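Local coordinates for fiber protein (Raptor adenovirus a, PDB 5FLD), which forms the trimeric head domain of the viral fibre, here in a beta-hairpin-deleted form, and probably serves in attachment to the host cell, at residues Thr99-Ala104 with Leu118-Phe123; Ile107-Asp112 with Tyr147-Thr152. The protein carries 2 engineered substitutions. One frame throughout, in Å; residues are numbered along the deposited sequence.

How the contacts relate
The two contacts lie in one antiparallel sheet and share strand 102-109. From the N-terminal side, the chain enters this strand through the loop at Thr99, and contact 1 begins there. The far end of the strand, from Ile107, belongs to contact 2. The chain then turns back into strand 114-125, and Leu118-Phe123 closes the hairpin of contact 1. Strand 131-136 follows, and Tyr147-Thr152 at last closes the longer loop of contact 2. The two loops therefore cross. Strand 102-109 runs between strands 114-125 and 147-159. The contacts meet where Met121 packs on Ile150 and Met148, and where Cys119 packs on Phe108.

Contact 1 of 2, residues Thr99-Ala104 with Leu118-Phe123; sequences TAPSTA and LCMMQF
Strand 102-104 and strand 118-123 form the open end of an antiparallel beta hairpin, with N-to-C directions 136° apart. Ser102-Met121 and Ala104-Cys119 are hydrogen-bonded pairs, and Thr103-Met120 between them is a non-hydrogen-bonded pair. Ser102 N to Met121 O is 2.8 Å, and Ala104 N to Cys119 O is also 2.8 Å. On the N-terminal side of Ser102, Thr99 N is also bonded to Phe123 O, at 2.9 Å.

On one face, the Met120 chain bends at its third torsion (chi3 84°). This brings its methyl CE over the partner segment, 3.8 Å from Pro101 CB and beside Thr103 OG1. On the opposite face the extended Met121 side chain runs past the Ala104 methyl. Thr103 meets Thr103 of both other subunits, so this end of the hairpin lies at the trimer interface.

At Thr99 side chains add to the backbone bond. Its OG1 accepts from Phe123 N at 3.0 Å and donates to Ala100 O. It also sits at the edge of the Phe123 ring. Gln122 is extended, and its NE2 gives a bond of 2.8 Å to Thr99 O, in the plane of both the amide and the carbonyl.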
ATOM      1  N   THR A  99      13.756   3.422   5.545  1.00 29.98           N
ATOM      2  CA  THR A  99      12.700   2.438   5.204  1.00 28.20           C
ATOM      3  C   THR A  99      12.388   2.413   3.735  1.00 28.54           C
ATOM      4  O   THR A  99      12.654   3.361   2.995  1.00 30.73           O
ATOM      5  CB  THR A  99      11.355   2.713   5.956  1.00 25.65           C
ATOM      6  OG1 THR A  99      10.682   3.862   5.413  1.00 27.28           O
ATOM      7  CG2 THR A  99      11.572   2.903   7.455  1.00 27.33           C
ATOM      8  N   ALA A 100      11.737   1.326   3.326  1.00 27.79           N
ATOM      9  CA  ALA A 100      11.023   1.303   2.054  1.00 29.40           C
ATOM     10  C   ALA A 100       9.741   2.176   2.173  1.00 27.97           C
ATOM     11  O   ALA A 100       9.355   2.569   3.296  1.00 28.03           O
ATOM     12  CB  ALA A 100      10.699  -0.142   1.692  1.00 31.12           C
ATOM     13  N   PRO A 101       9.068   2.517   1.049  1.00 28.51           N
ATOM     14  CA  PRO A 101       7.848   3.304   1.173  1.00 26.10           C
ATOM     15  C   PRO A 101       6.679   2.476   1.637  1.00 28.81           C
ATOM     16  O   PRO A 101       6.644   1.276   1.326  1.00 30.22           O
ATOM     17  CB  PRO A 101       7.573   3.784  -0.263  1.00 29.91           C
ATOM     18  CG  PRO A 101       8.126   2.710  -1.060  1.00 31.35           C
ATOM     19  CD  PRO A 101       9.436   2.375  -0.384  1.00 31.46           C
ATOM     20  N   SER A 102       5.766   3.106   2.377  1.00 27.01           N
ATOM     21  CA  SER A 102       4.506   2.483   2.818  1.00 27.57           C
ATOM     22  C   SER A 102       3.312   3.383   2.525  1.00 26.43           C
ATOM     23  O   SER A 102       3.393   4.625   2.528  1.00 30.23           O
ATOM     24  CB  SER A 102       4.510   2.171   4.330  1.00 30.21           C
ATOM     25  OG  SER A 102       5.171   0.981   4.544  1.00 33.83           O
ATOM     26  N   THR A 103       2.163   2.779   2.354  1.00 26.14           N
ATOM     27  CA  THR A 103       0.968   3.522   2.012  1.00 25.55           C
ATOM     28  C   THR A 103       0.320   4.058   3.283  1.00 25.33           C
ATOM     29  O   THR A 103       0.248   3.365   4.272  1.00 25.72           O
ATOM     30  CB  THR A 103      -0.025   2.661   1.218  1.00 27.95           C
ATOM     31  OG1 THR A 103       0.688   2.113   0.091  1.00 32.25           O
ATOM     32  CG2 THR A 103      -1.203   3.496   0.727  1.00 29.56           C
ATOM     33  N   ALA A 104      -0.161   5.291   3.189  1.00 25.23           N
ATOM     34  CA  ALA A 104      -0.922   5.913   4.280  1.00 24.81           C
ATOM     35  C   ALA A 104      -2.157   6.571   3.757  1.00 25.63           C
ATOM     36  O   ALA A 104      -2.173   7.036   2.653  1.00 27.32           O
ATOM     37  CB  ALA A 104      -0.085   6.942   5.026  1.00 25.65           C
ATOM     38  N   LEU A 118      -4.930   8.860  -0.203  1.00 26.69           N
ATOM     39  CA  LEU A 118      -3.855   7.884  -0.070  1.00 25.95           C
ATOM     40  C   LEU A 118      -2.564   8.499  -0.595  1.00 27.44           C
ATOM     41  O   LEU A 118      -2.549   9.124  -1.652  1.00 30.53           O
ATOM     42  CB  LEU A 118      -4.156   6.546  -0.801  1.00 28.82           C
ATOM     43  CG  LEU A 118      -5.241   5.634  -0.229  1.00 36.13           C
ATOM     44  CD1 LEU A 118      -5.151   4.238  -0.836  1.00 38.29           C
ATOM     45  CD2 LEU A 118      -5.106   5.502   1.260  1.00 38.15           C
ATOM     46  N   CYS A 119      -1.505   8.302   0.169  1.00 25.77           N
ATOM     47  CA  CYS A 119      -0.152   8.828  -0.083  0.50 25.76           C
ATOM     48  C   CYS A 119       0.850   7.741   0.180  1.00 25.78           C
ATOM     49  O   CYS A 119       0.526   6.773   0.881  1.00 29.01           O
ATOM     50  CB  CYS A 119       0.178   9.934   0.900  0.50 26.84           C
ATOM     51  SG  CYS A 119      -0.930  11.340   0.834  0.50 27.24           S
ATOM     52  N   MET A 120       2.071   7.900  -0.300  1.00 25.07           N
ATOM     53  CA  MET A 120       3.127   7.000   0.135  1.00 26.50           C
ATOM     54  C   MET A 120       4.077   7.780   1.030  1.00 28.62           C
ATOM     55  O   MET A 120       4.277   8.984   0.844  1.00 29.90           O
ATOM     56  CB  MET A 120       3.812   6.331  -1.022  1.00 30.18           C
ATOM     57  CG  MET A 120       2.859   5.318  -1.693  1.00 34.77           C
ATOM     58  SD  MET A 120       3.666   4.100  -2.691  1.00 37.01           S
ATOM     59  CE  MET A 120       4.072   2.946  -1.383  1.00 34.81           C
ATOM     60  N   MET A 121       4.610   7.097   2.033  1.00 27.11           N
ATOM     61  CA  MET A 121       5.540   7.707   3.006  1.00 28.49           C
ATOM     62  C   MET A 121       6.781   6.856   3.127  1.00 28.24           C
ATOM     63  O   MET A 121       6.705   5.644   3.018  1.00 27.02           O
ATOM     64  CB  MET A 121       4.896   7.756   4.371  1.00 30.49           C
ATOM     65  CG  MET A 121       3.647   8.564   4.433  1.00 36.80           C
ATOM     66  SD  MET A 121       3.196   8.655   6.181  1.00 39.69           S
ATOM     67  CE  MET A 121       2.154  10.048   5.949  1.00 39.82           C
ATOM     68  N   GLN A 122       7.919   7.489   3.428  1.00 25.15           N
ATOM     69  CA  GLN A 122       9.184   6.808   3.489  1.00 25.65           C
ATOM     70  C   GLN A 122      10.129   7.580   4.382  1.00 25.41           C
ATOM     71  O   GLN A 122      10.163   8.806   4.304  1.00 26.13           O
ATOM     72  CB  GLN A 122       9.787   6.715   2.084  1.00 29.49           C
ATOM     73  CG  GLN A 122      10.984   5.802   2.029  1.00 31.47           C
ATOM     74  CD  GLN A 122      11.467   5.573   0.613  1.00 35.54           C
ATOM     75  OE1 GLN A 122      11.131   6.325  -0.321  1.00 39.24           O
ATOM     76  NE2 GLN A 122      12.246   4.523   0.439  1.00 36.03           N
ATOM     77  N   PHE A 123      10.837   6.865   5.238  1.00 26.33           N
ATOM     78  CA  PHE A 123      11.904   7.459   6.052  1.00 27.46           C
ATOM     79  C   PHE A 123      13.227   7.330   5.297  1.00 30.53           C
ATOM     80  O   PHE A 123      13.621   6.237   4.887  1.00 30.32           O
ATOM     81  CB  PHE A 123      11.999   6.808   7.398  1.00 27.59           C
ATOM     82  CG  PHE A 123      10.867   7.139   8.313  1.00 26.93           C
ATOM     83  CD1 PHE A 123       9.710   6.360   8.326  1.00 25.94           C
ATOM     84  CD2 PHE A 123      10.950   8.208   9.175  1.00 26.75           C
ATOM     85  CE1 PHE A 123       8.666   6.676   9.195  1.00 26.51           C
ATOM     86  CE2 PHE A 123       9.912   8.537  10.029  1.00 27.11           C
ATOM     87  CZ  PHE A 123       8.742   7.755  10.042  1.00 27.40           C
TER

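Contact 2 of 2, residues Ile107-Asp112 with Tyr147-Thr152; sequences IFITTD and YMHIVT
Ile107-Ile109 and Tyr147-His149 pair as antiparallel strands, their N-to-C directions 164° apart, with Ile107-His149 and Ile109-Tyr147 as hydrogen-bonded pairs around the non-hydrogen-bonded pair Phe108-Met148. Ile107 and His149 exchange two bonds, with N to O at 2.8 Å in each direction. The Ile109-Tyr147 pair is less even: Ile109 N to Tyr147 O is 2.9 Å, but Tyr147 N to Ile109 O is 3.2 Å.

Phe108 and Met148 lie side by side on the buried face and point the same way. CG of Met148 is anti to the backbone N (chi1 180°), which carries the chain along the ring. Met148 SD comes within 3.4 Å of Phe108 CE1 and approaches the ring obliquely, in a Met-aromatic contact. Arg137 makes a cation-pi contact with the same ring.

Ile107, Ile109, Tyr147 and His149 occupy the other face. Ile109 CD1 meets the edge of the imidazole, 3.4 Å from His149 NE2 and near the ring plane. His149 ND1 is hydrogen-bonded to Thr72 OG1, which would limit rotation of the ring. Ile107 CD1 packs on Val151 CG2 at 3.5 Å.

Val151 and Thr152 both face Leu105, a classic beta bulge in strand 147-159. Val151 also packs on Leu136 of the third subunit. Strand 114-125 flanks Ile107-Ile109 on one side, and strand 72-74 flanks the far side of Tyr147-Ile150. Leu87 packs on Phe108 and Ile89 on Met148, both from strand 86-90.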
ATOM      1  N   ILE A 107      -5.074  13.027   5.967  1.00 23.50           N
ATOM      2  CA  ILE A 107      -5.951  14.151   5.823  1.00 23.97           C
ATOM      3  C   ILE A 107      -5.101  15.404   5.835  1.00 25.70           C
ATOM      4  O   ILE A 107      -4.307  15.613   6.762  1.00 25.87           O
ATOM      5  CB  ILE A 107      -7.023  14.250   6.938  1.00 26.35           C
ATOM      6  CG1 ILE A 107      -7.996  13.054   6.946  1.00 28.14           C
ATOM      7  CG2 ILE A 107      -7.819  15.516   6.759  1.00 26.72           C
ATOM      8  CD1 ILE A 107      -8.672  12.857   8.281  1.00 30.74           C
ATOM      9  N   PHE A 108      -5.280  16.233   4.814  1.00 24.35           N
ATOM     10  CA  PHE A 108      -4.619  17.535   4.702  1.00 24.10           C
ATOM     11  C   PHE A 108      -5.633  18.633   4.894  1.00 25.58           C
ATOM     12  O   PHE A 108      -6.600  18.748   4.144  1.00 27.33           O
ATOM     13  CB  PHE A 108      -3.885  17.736   3.364  1.00 24.98           C
ATOM     14  CG  PHE A 108      -2.796  16.731   3.117  1.00 24.94           C
ATOM     15  CD1 PHE A 108      -1.517  16.950   3.559  1.00 25.60           C
ATOM     16  CD2 PHE A 108      -3.070  15.530   2.443  1.00 26.09           C
ATOM     17  CE1 PHE A 108      -0.520  15.989   3.364  1.00 25.32           C
ATOM     18  CE2 PHE A 108      -2.069  14.580   2.259  1.00 27.23           C
ATOM     19  CZ  PHE A 108      -0.808  14.803   2.710  1.00 27.74           C
ATOM     20  N   ILE A 109      -5.419  19.436   5.927  1.00 24.31           N
ATOM     21  CA  ILE A 109      -6.287  20.579   6.200  1.00 25.45           C
ATOM     22  C   ILE A 109      -5.559  21.816   5.718  1.00 24.38           C
ATOM     23  O   ILE A 109      -4.423  22.139   6.163  1.00 26.54           O
ATOM     24  CB  ILE A 109      -6.576  20.708   7.709  1.00 26.55           C
ATOM     25  CG1 ILE A 109      -7.184  19.404   8.231  1.00 29.13           C
ATOM     26  CG2 ILE A 109      -7.483  21.911   7.956  1.00 27.71           C
ATOM     27  CD1 ILE A 109      -7.589  19.454   9.673  1.00 35.35           C
ATOM     28  N   THR A 110      -6.225  22.547   4.831  1.00 25.82           N
ATOM     29  CA  THR A 110      -5.732  23.846   4.405  1.00 25.77           C
ATOM     30  C   THR A 110      -6.732  24.893   4.905  1.00 26.90           C
ATOM     31  O   THR A 110      -7.741  24.538   5.499  1.00 27.68           O
ATOM     32  CB  THR A 110      -5.588  23.942   2.867  1.00 26.66           C
ATOM     33  OG1 THR A 110      -6.879  23.887   2.251  1.00 26.84           O
ATOM     34  CG2 THR A 110      -4.721  22.774   2.356  1.00 27.21           C
ATOM     35  N   THR A 111      -6.456  26.167   4.674  1.00 28.24           N
ATOM     36  CA  THR A 111      -7.417  27.204   5.084  1.00 30.53           C
ATOM     37  C   THR A 111      -8.814  26.934   4.530  1.00 31.63           C
ATOM     38  O   THR A 111      -9.813  27.014   5.268  1.00 30.33           O
ATOM     39  CB  THR A 111      -6.931  28.600   4.690  1.00 32.55           C
ATOM     40  OG1 THR A 111      -5.681  28.828   5.333  1.00 35.56           O
ATOM     41  CG2 THR A 111      -7.958  29.668   5.136  1.00 32.60           C
ATOM     42  N   ASP A 112      -8.892  26.567   3.246  1.00 29.77           N
ATOM     43  CA  ASP A 112     -10.153  26.442   2.564  1.00 32.23           C
ATOM     44  C   ASP A 112     -10.675  25.037   2.371  1.00 32.29           C
ATOM     45  O   ASP A 112     -11.867  24.880   2.068  1.00 35.14           O
ATOM     46  CB  ASP A 112     -10.066  27.158   1.202  1.00 37.10           C
ATOM     47  CG  ASP A 112      -9.927  28.686   1.328  1.00 42.87           C
ATOM     48  OD1 ASP A 112     -10.316  29.280   2.346  1.00 43.11           O
ATOM     49  OD2 ASP A 112      -9.421  29.309   0.379  1.00 54.50           O
ATOM     50  N   TYR A 147      -2.574  21.450   8.690  1.00 25.37           N
ATOM     51  CA  TYR A 147      -2.310  20.174   9.361  1.00 26.86           C
ATOM     52  C   TYR A 147      -2.274  19.035   8.349  1.00 26.45           C
ATOM     53  O   TYR A 147      -2.944  19.100   7.322  1.00 26.32           O
ATOM     54  CB  TYR A 147      -3.368  19.847  10.416  1.00 26.81           C
ATOM     55  CG  TYR A 147      -3.361  20.875  11.519  1.00 25.18           C
ATOM     56  CD1 TYR A 147      -2.485  20.761  12.576  1.00 27.54           C
ATOM     57  CD2 TYR A 147      -4.187  21.975  11.446  1.00 27.52           C
ATOM     58  CE1 TYR A 147      -2.414  21.745  13.558  1.00 28.08           C
ATOM     59  CE2 TYR A 147      -4.154  22.966  12.415  1.00 29.76           C
ATOM     60  CZ  TYR A 147      -3.273  22.857  13.463  1.00 32.24           C
ATOM     61  OH  TYR A 147      -3.241  23.843  14.424  1.00 31.78           O
ATOM     62  N   MET A 148      -1.473  18.026   8.664  1.00 24.05           N
ATOM     63  CA  MET A 148      -1.567  16.719   8.040  1.00 23.82           C
ATOM     64  C   MET A 148      -1.790  15.714   9.145  1.00 24.68           C
ATOM     65  O   MET A 148      -0.947  15.599  10.032  1.00 26.13           O
ATOM     66  CB  MET A 148      -0.291  16.321   7.270  1.00 24.01           C
ATOM     67  CG  MET A 148      -0.422  14.938   6.628  1.00 24.82           C
ATOM     68  SD  MET A 148       1.106  14.324   5.869  1.00 27.37           S
ATOM     69  CE  MET A 148       2.029  13.783   7.272  1.00 28.34           C
ATOM     70  N   HIS A 149      -2.894  14.967   9.063  1.00 24.01           N
ATOM     71  CA  HIS A 149      -3.197  13.896   9.997  1.00 24.82           C
ATOM     72  C   HIS A 149      -2.994  12.569   9.330  1.00 25.55           C
ATOM     73  O   HIS A 149      -3.499  12.378   8.242  1.00 26.24           O
ATOM     74  CB  HIS A 149      -4.647  13.959  10.434  1.00 26.71           C
ATOM     75  CG  HIS A 149      -5.040  15.250  11.057  1.00 28.57           C
ATOM     76  ND1 HIS A 149      -4.628  15.618  12.323  1.00 33.91           N
ATOM     77  CD2 HIS A 149      -5.811  16.268  10.600  1.00 32.10           C
ATOM     78  CE1 HIS A 149      -5.142  16.797  12.624  1.00 33.27           C
ATOM     79  NE2 HIS A 149      -5.866  17.214  11.605  1.00 35.64           N
ATOM     80  N   ILE A 150      -2.269  11.662   9.964  1.00 24.86           N
ATOM     81  CA  ILE A 150      -2.185  10.308   9.465  1.00 25.34           C
ATOM     82  C   ILE A 150      -3.351   9.511  10.048  1.00 27.29           C
ATOM     83  O   ILE A 150      -3.422   9.314  11.258  1.00 30.13           O
ATOM     84  CB  ILE A 150      -0.864   9.628   9.813  1.00 26.69           C
ATOM     85  CG1 ILE A 150       0.317  10.445   9.282  1.00 28.87           C
ATOM     86  CG2 ILE A 150      -0.884   8.156   9.312  1.00 27.53           C
ATOM     87  CD1 ILE A 150       1.662   9.821   9.523  1.00 32.16           C
ATOM     88  N   VAL A 151      -4.279   9.086   9.199  1.00 25.30           N
ATOM     89  CA  VAL A 151      -5.426   8.281   9.633  1.00 26.88           C
ATOM     90  C   VAL A 151      -4.985   6.847   9.928  1.00 29.75           C
ATOM     91  O   VAL A 151      -5.297   6.269  11.006  1.00 29.63           O
ATOM     92  CB  VAL A 151      -6.562   8.303   8.593  1.00 28.86           C
ATOM     93  CG1 VAL A 151      -7.731   7.426   9.067  1.00 31.13           C
ATOM     94  CG2 VAL A 151      -7.044   9.741   8.374  1.00 30.98           C
ATOM     95  N   THR A 152      -4.296   6.245   8.958  1.00 26.24           N
ATOM     96  CA  THR A 152      -3.754   4.916   9.137  1.00 27.94           C
ATOM     97  C   THR A 152      -2.577   4.761   8.163  1.00 26.12           C
ATOM     98  O   THR A 152      -2.521   5.452   7.132  1.00 26.99           O
ATOM     99  CB  THR A 152      -4.865   3.847   8.944  1.00 32.93           C
ATOM    100  OG1 THR A 152      -4.459   2.653   9.628  1.00 37.61           O
ATOM    101  CG2 THR A 152      -5.158   3.657   7.493  1.00 34.67           C
TER